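Local coordinates for sensor protein (Pseudomonas syringae pv. tomato, PDB 2R8R), which probably acts as an ATP-dependent histidine kinase of a two-component system, the chain here being its N-terminal sensor domain of the P-loop NTPase class, at residues A[5-10]-A[120-125]; A[88-93]-A[108-113]; A[13-18]-A[190-195]; A[164-169]-A[196-201]; A[19-24]-A[47-52]. One frame throughout, in Å; residues are numbered along the deposited sequence.

Contact 1: A[5-10]-A[120-125]; sequences GRLKVF and VYTTVN
Five backbone hydrogen bonds join residues 5-10 to 120-125 in parallel register, Leu7 beside Val120 through Phe10 beside Thr123. The amides of Lys8 and Phe10 point across to Val120 O and Thr122 O, and the carbonyls of Arg6, Lys8 and Phe10 receive the amides of Val120, Thr122 and Val124. The straightest is Phe10 N to Thr122 O, 2.8 Å with 175° at the hydrogen, the donor lying in the carbonyl plane. These are the middle strand 119-125 and its neighbour 7-12 in the five-stranded parallel sheet of the P-loop NTPase fold, strand order 2-3-4-1-5; strand 158-161 flanks 7-12 and strand 87-90 flanks 119-125.

Apolar contacts line the face of Leu7 and Val9. Leu7 CD1 lies 3.7 Å from Val120 CG1 and equally near Thr122 CG2, while Val9 CG1 meets Val124 CG1 at 3.6 Å. Thr122 OG1 turns to Val90 O.

Aromatic and polar contacts occupy the other face, beneath helix 19-32. Phe10 presents its edge to the face of Tyr121 in an offset T-shaped pair, planes at 65°. The extended Lys8 chain lies over one face of that ring near its rim, CD 4.1 Å from Tyr121 CE1, and one water links Lys8 NZ to Tyr121 OH.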
# COMPACT_ATOMS: atom_id res chain seq x y z
N GLY A 5 12.63 -11.46 -9.16
CA GLY A 5 12.02 -10.73 -8.04
C GLY A 5 10.62 -11.27 -7.79
O GLY A 5 9.87 -11.55 -8.73
N ARG A 6 10.31 -11.47 -6.53
CA ARG A 6 8.98 -11.91 -6.09
C ARG A 6 8.21 -10.82 -5.37
O ARG A 6 8.72 -10.23 -4.40
CB ARG A 6 9.13 -13.11 -5.17
CG ARG A 6 9.64 -14.33 -5.92
CD ARG A 6 10.00 -15.44 -4.98
NE ARG A 6 10.35 -16.65 -5.74
CZ ARG A 6 10.67 -17.81 -5.17
NH1 ARG A 6 10.67 -17.94 -3.83
NH2 ARG A 6 10.95 -18.86 -5.95
N LEU A 7 6.98 -10.61 -5.83
CA LEU A 7 6.04 -9.67 -5.23
C LEU A 7 5.10 -10.36 -4.25
O LEU A 7 4.42 -11.33 -4.63
CB LEU A 7 5.17 -9.02 -6.32
CG LEU A 7 4.26 -7.83 -5.95
CD1 LEU A 7 5.02 -6.61 -5.29
CD2 LEU A 7 3.46 -7.43 -7.22
N LYS A 8 5.03 -9.82 -3.03
CA LYS A 8 4.01 -10.15 -2.05
C LYS A 8 3.13 -8.92 -1.77
O LYS A 8 3.62 -7.86 -1.38
CB LYS A 8 4.65 -10.67 -0.76
CG LYS A 8 3.65 -11.17 0.27
CD LYS A 8 4.33 -11.69 1.52
CE LYS A 8 3.27 -12.32 2.49
NZ LYS A 8 3.78 -12.80 3.87
N VAL A 9 1.82 -9.07 -1.99
CA VAL A 9 0.85 -8.01 -1.78
C VAL A 9 0.08 -8.30 -0.50
O VAL A 9 -0.49 -9.38 -0.37
CB VAL A 9 -0.17 -7.93 -2.94
CG1 VAL A 9 -1.24 -6.74 -2.75
CG2 VAL A 9 0.56 -7.86 -4.29
N PHE A 10 0.10 -7.34 0.43
CA PHE A 10 -0.79 -7.35 1.60
C PHE A 10 -2.03 -6.58 1.21
O PHE A 10 -1.99 -5.37 1.07
CB PHE A 10 -0.10 -6.73 2.80
CG PHE A 10 1.12 -7.50 3.26
CD1 PHE A 10 1.04 -8.39 4.36
CD2 PHE A 10 2.35 -7.36 2.61
CE1 PHE A 10 2.19 -9.10 4.78
CE2 PHE A 10 3.50 -8.07 3.04
CZ PHE A 10 3.42 -8.92 4.13
N VAL A 120 9.88 -7.62 -3.61
CA VAL A 120 9.08 -6.52 -3.15
C VAL A 120 7.89 -6.96 -2.30
O VAL A 120 7.16 -7.88 -2.65
CB VAL A 120 8.58 -5.61 -4.32
CG1 VAL A 120 7.70 -4.51 -3.74
CG2 VAL A 120 9.77 -5.00 -5.13
N TYR A 121 7.72 -6.28 -1.16
CA TYR A 121 6.47 -6.36 -0.35
C TYR A 121 5.72 -5.06 -0.59
O TYR A 121 6.33 -3.99 -0.65
CB TYR A 121 6.75 -6.49 1.15
CG TYR A 121 7.27 -7.83 1.68
CD1 TYR A 121 7.59 -8.87 0.83
CD2 TYR A 121 7.46 -8.02 3.06
CE1 TYR A 121 8.09 -10.09 1.33
CE2 TYR A 121 7.94 -9.23 3.56
CZ TYR A 121 8.24 -10.26 2.68
OH TYR A 121 8.69 -11.46 3.20
N THR A 122 4.40 -5.15 -0.75
CA THR A 122 3.57 -3.97 -1.02
C THR A 122 2.21 -4.11 -0.36
O THR A 122 1.82 -5.18 0.05
CB THR A 122 3.44 -3.68 -2.58
OG1 THR A 122 2.95 -2.35 -2.78
CG2 THR A 122 2.51 -4.68 -3.29
N THR A 123 1.52 -2.99 -0.23
CA THR A 123 0.16 -2.95 0.32
C THR A 123 -0.78 -2.32 -0.69
O THR A 123 -0.38 -1.45 -1.47
CB THR A 123 0.14 -2.14 1.60
OG1 THR A 123 0.47 -0.80 1.26
CG2 THR A 123 1.18 -2.69 2.60
N VAL A 124 -2.03 -2.76 -0.69
CA VAL A 124 -3.04 -2.13 -1.48
C VAL A 124 -4.42 -2.37 -0.86
O VAL A 124 -4.68 -3.46 -0.33
CB VAL A 124 -3.01 -2.65 -2.93
CG1 VAL A 124 -3.61 -4.10 -3.03
CG2 VAL A 124 -3.70 -1.64 -3.89
N ASN A 125 -5.28 -1.35 -0.94
CA ASN A 125 -6.72 -1.50 -0.64
C ASN A 125 -7.50 -1.96 -1.86
O ASN A 125 -7.20 -1.58 -2.97
CB ASN A 125 -7.31 -0.21 -0.10
CG ASN A 125 -6.86 0.07 1.28
OD1 ASN A 125 -6.45 1.20 1.62
ND2 ASN A 125 -6.87 -0.95 2.10
O HOH W 1 6.19 -12.86 4.17

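Contact 2: A[88-93]-A[108-113]; sequences VLVDEL and QDIQEL
Ile110 has CG1 anti to its carbonyl carbon (chi1 -72°) and CD1 extended beyond it (chi2 165°), so the methyl at its tip reaches from the helix to the sheet. Val90 answers with CG1 anti to its backbone N (chi1 180°); Leu93 also sets CG anti to N, and its CD1 branch meets the same methyl. The contact lies inside a beta-alpha-beta unit, strand 87-90, helix 106-115 and strand 119-125, and joins its first strand to the helix that packs against the sheet. The local strand and helix axes run nearly antiparallel, 10.7 Å apart at closest approach, as expected when a helix returns the chain to the start of the next parallel strand.

No hydrogen bond crosses the interface; side-chain methyls carry it. Val90 and Ile110 point opposite ways and overlap flank to flank, whereas Leu93 comes in nearly perpendicular to Ile110. Toward the start of the strand segment the packing is looser: Leu113 CD1 stands 4.4 Å from Val88 CG1 and the same distance from Val90 CG2. Every residue that touches is buried. Leu89 points to the other side of the sheet, toward helix 19-32, while Ile110 also rests on Thr122 of the neighbouring strand. At the tightest point Ile110 CD1 is shared evenly, 3.6 Å from Val90 CG1 and 3.6 Å from Leu93 CD1.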
# COMPACT_ATOMS: atom_id res chain seq x y z
N VAL A 88 12.65 -4.98 -1.02
CA VAL A 88 12.21 -3.58 -0.85
C VAL A 88 10.75 -3.52 -0.39
O VAL A 88 9.88 -4.21 -0.93
CB VAL A 88 12.47 -2.69 -2.11
CG1 VAL A 88 12.03 -1.25 -1.86
CG2 VAL A 88 13.94 -2.70 -2.45
N LEU A 89 10.52 -2.71 0.65
CA LEU A 89 9.18 -2.46 1.15
C LEU A 89 8.60 -1.20 0.52
O LEU A 89 9.22 -0.11 0.56
CB LEU A 89 9.18 -2.31 2.67
CG LEU A 89 9.97 -3.39 3.40
CD1 LEU A 89 9.79 -3.16 4.90
CD2 LEU A 89 9.52 -4.78 2.95
N VAL A 90 7.43 -1.37 -0.09
CA VAL A 90 6.78 -0.32 -0.91
C VAL A 90 5.27 -0.25 -0.59
O VAL A 90 4.49 -1.08 -1.08
CB VAL A 90 6.97 -0.57 -2.42
CG1 VAL A 90 6.26 0.55 -3.27
CG2 VAL A 90 8.47 -0.69 -2.77
N ASP A 91 4.87 0.70 0.27
CA ASP A 91 3.46 0.97 0.53
C ASP A 91 2.76 1.49 -0.72
O ASP A 91 3.37 2.13 -1.55
CB ASP A 91 3.29 1.96 1.70
CG ASP A 91 2.89 1.26 2.99
OD1 ASP A 91 1.97 0.40 2.95
OD2 ASP A 91 3.47 1.59 4.05
N GLU A 92 1.48 1.14 -0.86
CA GLU A 92 0.59 1.77 -1.82
C GLU A 92 0.86 1.48 -3.30
O GLU A 92 1.31 2.34 -4.05
CB GLU A 92 0.47 3.27 -1.52
CG GLU A 92 -0.23 3.43 -0.15
CD GLU A 92 -0.40 4.85 0.36
OE1 GLU A 92 -0.18 5.84 -0.42
OE2 GLU A 92 -0.77 4.96 1.57
N LEU A 93 0.50 0.25 -3.68
CA LEU A 93 0.76 -0.33 -4.99
C LEU A 93 0.08 0.44 -6.15
O LEU A 93 0.62 0.48 -7.28
CB LEU A 93 0.26 -1.80 -4.96
CG LEU A 93 0.31 -2.71 -6.19
CD1 LEU A 93 1.73 -2.86 -6.80
CD2 LEU A 93 -0.28 -4.06 -5.81
N GLN A 108 4.76 0.38 -11.73
CA GLN A 108 5.87 0.29 -12.69
C GLN A 108 7.24 0.37 -12.04
O GLN A 108 8.16 -0.30 -12.48
CB GLN A 108 5.79 1.40 -13.73
CG GLN A 108 4.61 1.32 -14.62
CD GLN A 108 4.48 2.56 -15.47
OE1 GLN A 108 3.66 3.41 -15.17
NE2 GLN A 108 5.32 2.69 -16.53
N ASP A 109 7.38 1.22 -11.03
CA ASP A 109 8.58 1.25 -10.20
C ASP A 109 8.88 -0.14 -9.62
O ASP A 109 10.00 -0.62 -9.66
CB ASP A 109 8.40 2.20 -9.01
CG ASP A 109 8.31 3.69 -9.40
OD1 ASP A 109 8.45 4.08 -10.60
OD2 ASP A 109 8.10 4.48 -8.45
N ILE A 110 7.84 -0.76 -9.08
CA ILE A 110 7.89 -2.10 -8.55
C ILE A 110 8.27 -3.13 -9.60
O ILE A 110 9.10 -3.99 -9.35
CB ILE A 110 6.53 -2.48 -7.85
CG1 ILE A 110 6.42 -1.70 -6.53
CG2 ILE A 110 6.45 -3.96 -7.67
CD1 ILE A 110 5.04 -1.65 -5.90
N GLN A 111 7.67 -3.06 -10.78
CA GLN A 111 8.00 -4.04 -11.81
C GLN A 111 9.48 -3.94 -12.13
O GLN A 111 10.12 -4.94 -12.33
CB GLN A 111 7.15 -3.90 -13.10
CG GLN A 111 5.64 -4.12 -13.02
CD GLN A 111 5.25 -5.48 -12.49
OE1 GLN A 111 5.80 -6.51 -12.90
NE2 GLN A 111 4.27 -5.51 -11.57
N GLU A 112 10.03 -2.73 -12.16
CA GLU A 112 11.45 -2.50 -12.45
C GLU A 112 12.39 -3.09 -11.41
O GLU A 112 13.43 -3.63 -11.75
CB GLU A 112 11.78 -1.00 -12.61
CG GLU A 112 13.11 -0.79 -13.30
CD GLU A 112 13.48 0.64 -13.58
OE1 GLU A 112 12.90 1.56 -12.96
OE2 GLU A 112 14.39 0.85 -14.43
N LEU A 113 12.04 -2.94 -10.14
CA LEU A 113 12.79 -3.57 -9.04
C LEU A 113 12.75 -5.07 -9.21
O LEU A 113 13.74 -5.72 -9.07
CB LEU A 113 12.18 -3.21 -7.68
CG LEU A 113 12.24 -1.74 -7.26
CD1 LEU A 113 11.26 -1.49 -6.14
CD2 LEU A 113 13.70 -1.38 -6.91

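Contact 3: A[13-18]-A[190-195]. With SO4 (sulfate ion), chain C.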
# COMPACT_ATOMS: atom_id res chain seq x y z
N ALA A 13 -9.31 -4.29 2.89
CA ALA A 13 -10.60 -3.69 2.49
C ALA A 13 -10.60 -2.15 2.52
O ALA A 13 -11.36 -1.50 1.80
CB ALA A 13 -11.71 -4.21 3.41
N ALA A 14 -9.74 -1.56 3.35
CA ALA A 14 -9.78 -0.15 3.65
C ALA A 14 -8.55 0.25 4.41
O ALA A 14 -7.84 -0.61 4.96
CB ALA A 14 -11.09 0.23 4.51
N PRO A 15 -8.30 1.58 4.49
CA PRO A 15 -7.35 2.16 5.40
C PRO A 15 -7.68 1.78 6.86
O PRO A 15 -8.85 1.81 7.26
CB PRO A 15 -7.55 3.68 5.16
CG PRO A 15 -8.05 3.79 3.81
CD PRO A 15 -8.93 2.61 3.64
N GLY A 16 -6.65 1.41 7.61
CA GLY A 16 -6.78 1.14 9.02
C GLY A 16 -6.91 -0.32 9.39
O GLY A 16 -7.04 -0.62 10.55
N VAL A 17 -6.85 -1.23 8.42
CA VAL A 17 -7.01 -2.66 8.71
C VAL A 17 -5.72 -3.35 9.17
O VAL A 17 -5.77 -4.46 9.69
CB VAL A 17 -7.68 -3.44 7.53
CG1 VAL A 17 -9.10 -2.89 7.31
CG2 VAL A 17 -6.79 -3.41 6.23
N GLY A 18 -4.59 -2.65 9.05
CA GLY A 18 -3.29 -3.17 9.51
C GLY A 18 -2.36 -3.70 8.45
O GLY A 18 -1.46 -4.47 8.75
N ALA A 190 -18.41 9.76 4.09
CA ALA A 190 -19.18 9.06 3.04
C ALA A 190 -18.65 7.64 2.82
O ALA A 190 -19.38 6.73 2.45
CB ALA A 190 -19.19 9.88 1.70
N PHE A 191 -17.39 7.43 3.11
CA PHE A 191 -16.73 6.15 2.86
C PHE A 191 -16.86 5.15 4.00
O PHE A 191 -17.23 3.99 3.81
CB PHE A 191 -15.26 6.43 2.63
CG PHE A 191 -14.49 5.25 2.12
CD1 PHE A 191 -14.42 5.00 0.76
CD2 PHE A 191 -13.83 4.40 3.01
CE1 PHE A 191 -13.74 3.89 0.28
CE2 PHE A 191 -13.11 3.31 2.54
CZ PHE A 191 -13.07 3.05 1.17
N PHE A 192 -16.49 5.61 5.18
CA PHE A 192 -16.42 4.78 6.37
C PHE A 192 -17.77 4.74 7.03
O PHE A 192 -18.05 5.49 7.97
CB PHE A 192 -15.39 5.32 7.37
CG PHE A 192 -14.00 5.09 6.95
CD1 PHE A 192 -13.32 3.97 7.37
CD2 PHE A 192 -13.36 5.99 6.12
CE1 PHE A 192 -12.01 3.74 6.97
CE2 PHE A 192 -12.04 5.75 5.72
CZ PHE A 192 -11.39 4.60 6.15
N THR A 193 -18.60 3.86 6.49
CA THR A 193 -19.81 3.43 7.13
C THR A 193 -19.77 1.91 7.26
O THR A 193 -18.96 1.23 6.64
CB THR A 193 -21.07 3.89 6.34
OG1 THR A 193 -21.12 3.21 5.09
CG2 THR A 193 -21.06 5.42 6.12
N GLN A 194 -20.63 1.40 8.12
CA GLN A 194 -20.77 -0.04 8.36
C GLN A 194 -21.11 -0.76 7.06
O GLN A 194 -20.52 -1.76 6.72
CB GLN A 194 -21.89 -0.23 9.41
CG GLN A 194 -22.26 -1.66 9.78
CD GLN A 194 -21.12 -2.44 10.42
OE1 GLN A 194 -20.32 -1.88 11.17
NE2 GLN A 194 -21.05 -3.73 10.13
N THR A 195 -22.10 -0.23 6.35
CA THR A 195 -22.56 -0.81 5.10
C THR A 195 -21.44 -0.84 4.06
O THR A 195 -21.24 -1.87 3.43
CB THR A 195 -23.78 -0.03 4.53
OG1 THR A 195 -24.97 -0.44 5.23
CG2 THR A 195 -23.98 -0.34 3.05
S SO4 C . -3.38 0.15 7.07
O1 SO4 C . -3.89 1.34 6.47
O2 SO4 C . -3.43 0.14 8.50
O3 SO4 C . -4.21 -0.88 6.43
O4 SO4 C . -1.93 0.09 6.83
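Two consecutive phenylalanines turn their rings against the turn at Ala14 and Pro15, each by a different rim atom. Phe191 has CG anti to its backbone N (chi1 -170°), and its CE2 approaches Ala14 CB at 4.2 Å, the methyl lying at the ring edge near its plane. Phe192, with CG anti to the carbonyl carbon (chi1 -74°), sends its ring obliquely across the proline: Phe192 CZ is 4.0 Å from Pro15 CD, and Phe192 CE1 is 3.7 Å from Pro15 O, which lies in the ring plane at its edge. The rings also meet each other, Phe191 CD2 standing over one face of Phe192, offset toward the rim. Phe192 leaves helix 185-191 as the centre of an inverse gamma turn, and Thr193 caps the start of helix 194-209.

Apart from that carbonyl the packing is apolar, and no hydrogen bond joins the segments. The loop's amides serve a sulfate instead: Gly16 N gives a nearly straight bond to O1 of the ion, 3.0 Å at 173°, and Gly18 N reaches its O2 at 3.1 Å. Ala14 to Val17 form a type II beta turn, Gly16 taking the third position, where positive phi is required. Backbone amides wrapped round a tetrahedral anion between strand 7-12 and helix 19-32 are consistent with a P-loop (Walker A motif), holding sulfate where a nucleotide phosphate would probably sit.

Contact 4: A[164-169]-A[196-201]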
# COMPACT_ATOMS: atom_id res chain seq x y z
N LEU A 164 -10.08 -7.21 9.01
CA LEU A 164 -10.50 -6.56 10.23
C LEU A 164 -12.00 -6.35 10.16
O LEU A 164 -12.49 -5.86 9.15
CB LEU A 164 -9.74 -5.23 10.40
CG LEU A 164 -9.83 -4.60 11.80
CD1 LEU A 164 -8.89 -5.34 12.80
CD2 LEU A 164 -9.59 -3.12 11.77
N PRO A 165 -12.76 -6.70 11.23
CA PRO A 165 -14.21 -6.35 11.22
C PRO A 165 -14.53 -4.85 11.05
O PRO A 165 -13.89 -3.98 11.67
CB PRO A 165 -14.67 -6.80 12.61
CG PRO A 165 -13.64 -7.88 13.01
CD PRO A 165 -12.36 -7.36 12.48
N PRO A 166 -15.50 -4.54 10.18
CA PRO A 166 -15.93 -3.15 9.98
C PRO A 166 -16.23 -2.36 11.27
O PRO A 166 -15.79 -1.24 11.41
CB PRO A 166 -17.17 -3.29 9.09
CG PRO A 166 -16.86 -4.57 8.31
CD PRO A 166 -16.24 -5.46 9.28
N ARG A 167 -16.94 -2.96 12.20
CA ARG A 167 -17.27 -2.31 13.46
C ARG A 167 -16.02 -1.85 14.21
O ARG A 167 -15.94 -0.74 14.76
CB ARG A 167 -18.10 -3.25 14.33
CG ARG A 167 -18.92 -2.55 15.38
CD ARG A 167 -18.79 -3.19 16.79
NE ARG A 167 -17.47 -2.85 17.35
CZ ARG A 167 -16.51 -3.72 17.67
NH1 ARG A 167 -16.70 -5.01 17.56
NH2 ARG A 167 -15.34 -3.29 18.13
N GLU A 168 -15.03 -2.73 14.21
CA GLU A 168 -13.76 -2.43 14.82
C GLU A 168 -12.99 -1.36 14.06
O GLU A 168 -12.38 -0.50 14.67
CB GLU A 168 -12.95 -3.72 14.89
CG GLU A 168 -11.79 -3.58 15.78
CD GLU A 168 -10.97 -4.85 15.92
OE1 GLU A 168 -11.53 -5.98 15.83
OE2 GLU A 168 -9.76 -4.67 16.15
N LEU A 169 -13.02 -1.40 12.74
CA LEU A 169 -12.42 -0.31 11.93
C LEU A 169 -13.06 1.08 12.20
O LEU A 169 -12.36 2.08 12.31
CB LEU A 169 -12.49 -0.65 10.43
CG LEU A 169 -11.71 0.24 9.45
CD1 LEU A 169 -10.27 0.46 9.87
CD2 LEU A 169 -11.80 -0.36 8.02
N ASN A 196 -20.76 0.28 3.85
CA ASN A 196 -19.70 0.35 2.84
C ASN A 196 -18.48 -0.52 3.16
O ASN A 196 -17.95 -1.22 2.29
CB ASN A 196 -19.24 1.81 2.66
CG ASN A 196 -20.27 2.68 1.95
OD1 ASN A 196 -21.23 2.18 1.37
ND2 ASN A 196 -20.08 4.00 2.01
N LEU A 197 -18.06 -0.51 4.42
CA LEU A 197 -16.91 -1.29 4.85
C LEU A 197 -17.19 -2.80 4.82
O LEU A 197 -16.29 -3.59 4.55
CB LEU A 197 -16.43 -0.82 6.25
CG LEU A 197 -15.85 0.60 6.33
CD1 LEU A 197 -15.68 1.08 7.81
CD2 LEU A 197 -14.51 0.73 5.53
N THR A 198 -18.42 -3.20 5.06
CA THR A 198 -18.85 -4.59 4.91
C THR A 198 -18.76 -5.02 3.46
O THR A 198 -18.26 -6.12 3.15
CB THR A 198 -20.32 -4.76 5.40
OG1 THR A 198 -20.35 -4.56 6.82
CG2 THR A 198 -20.88 -6.14 5.06
N ALA A 199 -19.23 -4.15 2.57
CA ALA A 199 -19.19 -4.37 1.14
C ALA A 199 -17.74 -4.52 0.66
O ALA A 199 -17.42 -5.43 -0.07
CB ALA A 199 -19.91 -3.20 0.40
N LEU A 200 -16.85 -3.64 1.09
CA LEU A 200 -15.44 -3.66 0.69
C LEU A 200 -14.68 -4.88 1.25
O LEU A 200 -13.82 -5.44 0.58
CB LEU A 200 -14.75 -2.38 1.12
CG LEU A 200 -15.19 -1.14 0.34
CD1 LEU A 200 -14.91 0.13 1.18
CD2 LEU A 200 -14.49 -1.09 -1.02
N ARG A 201 -15.02 -5.28 2.48
CA ARG A 201 -14.45 -6.47 3.09
C ARG A 201 -14.78 -7.72 2.28
O ARG A 201 -13.95 -8.57 2.09
CB ARG A 201 -14.96 -6.62 4.51
CG ARG A 201 -14.49 -7.91 5.21
CD ARG A 201 -15.07 -8.01 6.57
NE ARG A 201 -14.35 -8.97 7.40
CZ ARG A 201 -14.75 -9.35 8.61
NH1 ARG A 201 -15.87 -8.87 9.17
NH2 ARG A 201 -14.01 -10.19 9.30
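Arg201 leaves its helix with CG anti to the backbone N (chi1 176°) and stays extended from CG to NE, so it projects straight across to the start of helix 166-174. Its CB and CG lead outward; CD is the first atom to touch, 3.9 Å from Pro166 CD. NE then passes 4.0 Å from Leu164 O, which sits over a face of the guanidinium and makes no hydrogen bond with it; the charge is instead paired with Asp163, outside the two segments, through NE. Pro165 CA lies over that face too, and NH1 ends 3.6 Å from Pro165 CA and 3.4 Å from Pro166 CD. The cation is thus laid against the Pro165-Pro166 start of helix 166-174, where its pairing with Asp163 would limit its rotation.

Pro166 turns the rest of its ring to the helix: CB meets Leu197 CB at 3.8 Å, and CG lies near Thr198 OG1, a hydroxyl bonded to Gln194 O. One turn on, the Leu169 and Leu197 side chains meet nearly perpendicular, CD2 of Leu169 3.8 Å from CD2 of Leu197. The arrangement is helix-to-helix packing, joining the N-terminal end of helix 166-174 to helix 194-209 in the C-terminal part of this P-loop NTPase-class domain.

Contact 5: A[19-24]-A[47-52]; sequences KTYAML and RAETEA. With SO4 (sulfate ion), chain C; SO4 (sulfate ion), chain D.
Helix 19-32, whose first residues complete the putative P-loop (Walker A), packs here against helix 48-54, their local axes 27° apart and 9.9 Å at closest approach. Thr50 is the tight centre. Its CG2, anti to the backbone N, reaches between two side chains of the first helix, 3.8 Å from Thr20 CG2 and 3.6 Å from Leu24 CD1. Its OG1 lies in the plane of the Tyr21 ring, at the edge, 3.6 Å from Tyr21 CD1.

Toward solvent the contact loosens. Exposed Glu49, its CG in the crowded position between N and carbonyl carbon (chi1 67°), reaches across Tyr21 nearly perpendicular to it, with CD 3.7 Å from Tyr21 CE1 and the carboxylate plane 33° from the ring. Arg47 binds Glu49 OE2 in a salt bridge and grips a second sulfate through NH1 and NH2.

On the inner side Thr20 OG1 bonds to Asp91, while the amides of Lys19 and Thr20 hold the P-loop sulfate; Lys19, bent at chi3 and chi4, curls back so that NZ lies 2.5 Å from O3 of that ion.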
# COMPACT_ATOMS: atom_id res chain seq x y z
N LYS A 19 -2.54 -3.28 7.22
CA LYS A 19 -1.69 -3.74 6.09
C LYS A 19 -0.21 -3.41 6.28
O LYS A 19 0.66 -4.29 6.14
CB LYS A 19 -2.13 -3.07 4.79
CG LYS A 19 -3.53 -3.39 4.31
CD LYS A 19 -3.80 -2.67 2.94
CE LYS A 19 -3.83 -1.11 2.99
NZ LYS A 19 -4.88 -0.63 3.99
N THR A 20 0.07 -2.14 6.59
CA THR A 20 1.45 -1.69 6.75
C THR A 20 2.16 -2.36 7.92
O THR A 20 3.27 -2.83 7.77
CB THR A 20 1.54 -0.20 6.94
OG1 THR A 20 1.08 0.40 5.75
CG2 THR A 20 2.96 0.23 7.15
N TYR A 21 1.49 -2.42 9.06
CA TYR A 21 2.02 -3.13 10.21
C TYR A 21 2.36 -4.60 9.85
O TYR A 21 3.43 -5.09 10.21
CB TYR A 21 1.01 -3.07 11.36
CG TYR A 21 1.55 -3.62 12.66
CD1 TYR A 21 2.28 -2.81 13.51
CD2 TYR A 21 1.33 -4.94 13.05
CE1 TYR A 21 2.78 -3.26 14.70
CE2 TYR A 21 1.85 -5.41 14.27
CZ TYR A 21 2.58 -4.54 15.07
OH TYR A 21 3.13 -4.91 16.30
N ALA A 22 1.44 -5.29 9.18
CA ALA A 22 1.66 -6.67 8.74
C ALA A 22 2.89 -6.79 7.82
O ALA A 22 3.73 -7.66 8.02
CB ALA A 22 0.42 -7.26 8.06
N MSE A 23 2.99 -5.89 6.86
CA MSE A 23 4.15 -5.82 6.02
C MSE A 23 5.48 -5.61 6.80
O MSE A 23 6.50 -6.24 6.45
CB MSE A 23 3.99 -4.74 4.94
CG MSE A 23 5.24 -4.60 4.07
SE MSE A 23 5.17 -3.23 2.70
CE MSE A 23 5.00 -1.64 3.84
N LEU A 24 5.45 -4.74 7.82
CA LEU A 24 6.66 -4.43 8.55
C LEU A 24 7.08 -5.58 9.46
O LEU A 24 8.29 -5.83 9.58
CB LEU A 24 6.52 -3.12 9.33
CG LEU A 24 6.40 -1.83 8.49
CD1 LEU A 24 6.35 -0.63 9.43
CD2 LEU A 24 7.54 -1.68 7.49
N ARG A 47 1.07 6.17 13.55
CA ARG A 47 0.97 5.11 14.53
C ARG A 47 2.36 4.88 15.12
O ARG A 47 3.31 4.58 14.38
CB ARG A 47 0.39 3.83 13.91
CG ARG A 47 -1.10 3.91 13.51
CD ARG A 47 -2.04 3.85 14.74
NE ARG A 47 -2.13 2.51 15.35
CZ ARG A 47 -2.47 2.26 16.62
NH1 ARG A 47 -2.77 3.26 17.46
NH2 ARG A 47 -2.51 1.00 17.06
N ALA A 48 2.50 5.05 16.43
CA ALA A 48 3.79 4.89 17.10
C ALA A 48 4.34 3.45 17.00
O ALA A 48 5.55 3.26 17.02
CB ALA A 48 3.69 5.33 18.57
N GLU A 49 3.46 2.45 16.90
CA GLU A 49 3.92 1.06 16.90
C GLU A 49 4.50 0.71 15.54
O GLU A 49 5.43 -0.08 15.44
CB GLU A 49 2.80 0.07 17.31
CG GLU A 49 1.62 -0.05 16.33
CD GLU A 49 0.60 -1.13 16.73
OE1 GLU A 49 0.86 -1.89 17.71
OE2 GLU A 49 -0.45 -1.21 16.05
N THR A 50 3.94 1.34 14.52
CA THR A 50 4.37 1.16 13.14
C THR A 50 5.64 1.98 12.89
O THR A 50 6.60 1.52 12.27
CB THR A 50 3.18 1.50 12.19
OG1 THR A 50 2.06 0.67 12.55
CG2 THR A 50 3.51 1.24 10.74
N GLU A 51 5.66 3.19 13.42
CA GLU A 51 6.88 3.97 13.42
C GLU A 51 8.04 3.23 14.14
O GLU A 51 9.19 3.23 13.66
CB GLU A 51 6.58 5.38 13.99
CG GLU A 51 7.66 6.44 13.76
CD GLU A 51 8.22 6.55 12.30
OE1 GLU A 51 7.54 7.07 11.39
OE2 GLU A 51 9.39 6.13 12.07
N ALA A 52 7.75 2.53 15.25
CA ALA A 52 8.82 1.75 15.95
C ALA A 52 9.30 0.53 15.14
O ALA A 52 10.47 0.17 15.21
CB ALA A 52 8.38 1.34 17.36
S SO4 C . -3.38 0.15 7.07
O1 SO4 C . -3.89 1.34 6.47
O2 SO4 C . -3.43 0.14 8.50
O3 SO4 C . -4.21 -0.88 6.43
O4 SO4 C . -1.93 0.09 6.83
S SO4 D . -3.51 0.97 20.43
O1 SO4 D . -3.36 2.42 20.20
O2 SO4 D . -3.29 0.74 21.86
O3 SO4 D . -4.85 0.51 20.07
O4 SO4 D . -2.54 0.21 19.60

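In the fold
Contacts 1 and 2 share the central sheet, their centres 8 Å apart, and are tied by two probable hydrogen bonds, Thr122 OG1 to Val90 O and Thr123 OG1 to Asp91 OD1, both 2.6 Å. Asp91 also reaches contact 5, its OD1 2.9 Å from Thr20 OG1, so one carboxylate links strand ends to the first helical turn of the putative P-loop. Contacts 3 and 5 hold the same sulfate, from the loop and from the helix start, although their centres lie 18 Å apart. Contact 4 adjoins contact 3, centres about 6 Å apart, and both use helix 194-209. Contacts 2 and 4 lie on opposite sides of the chain's centre, about 27 Å apart between centres.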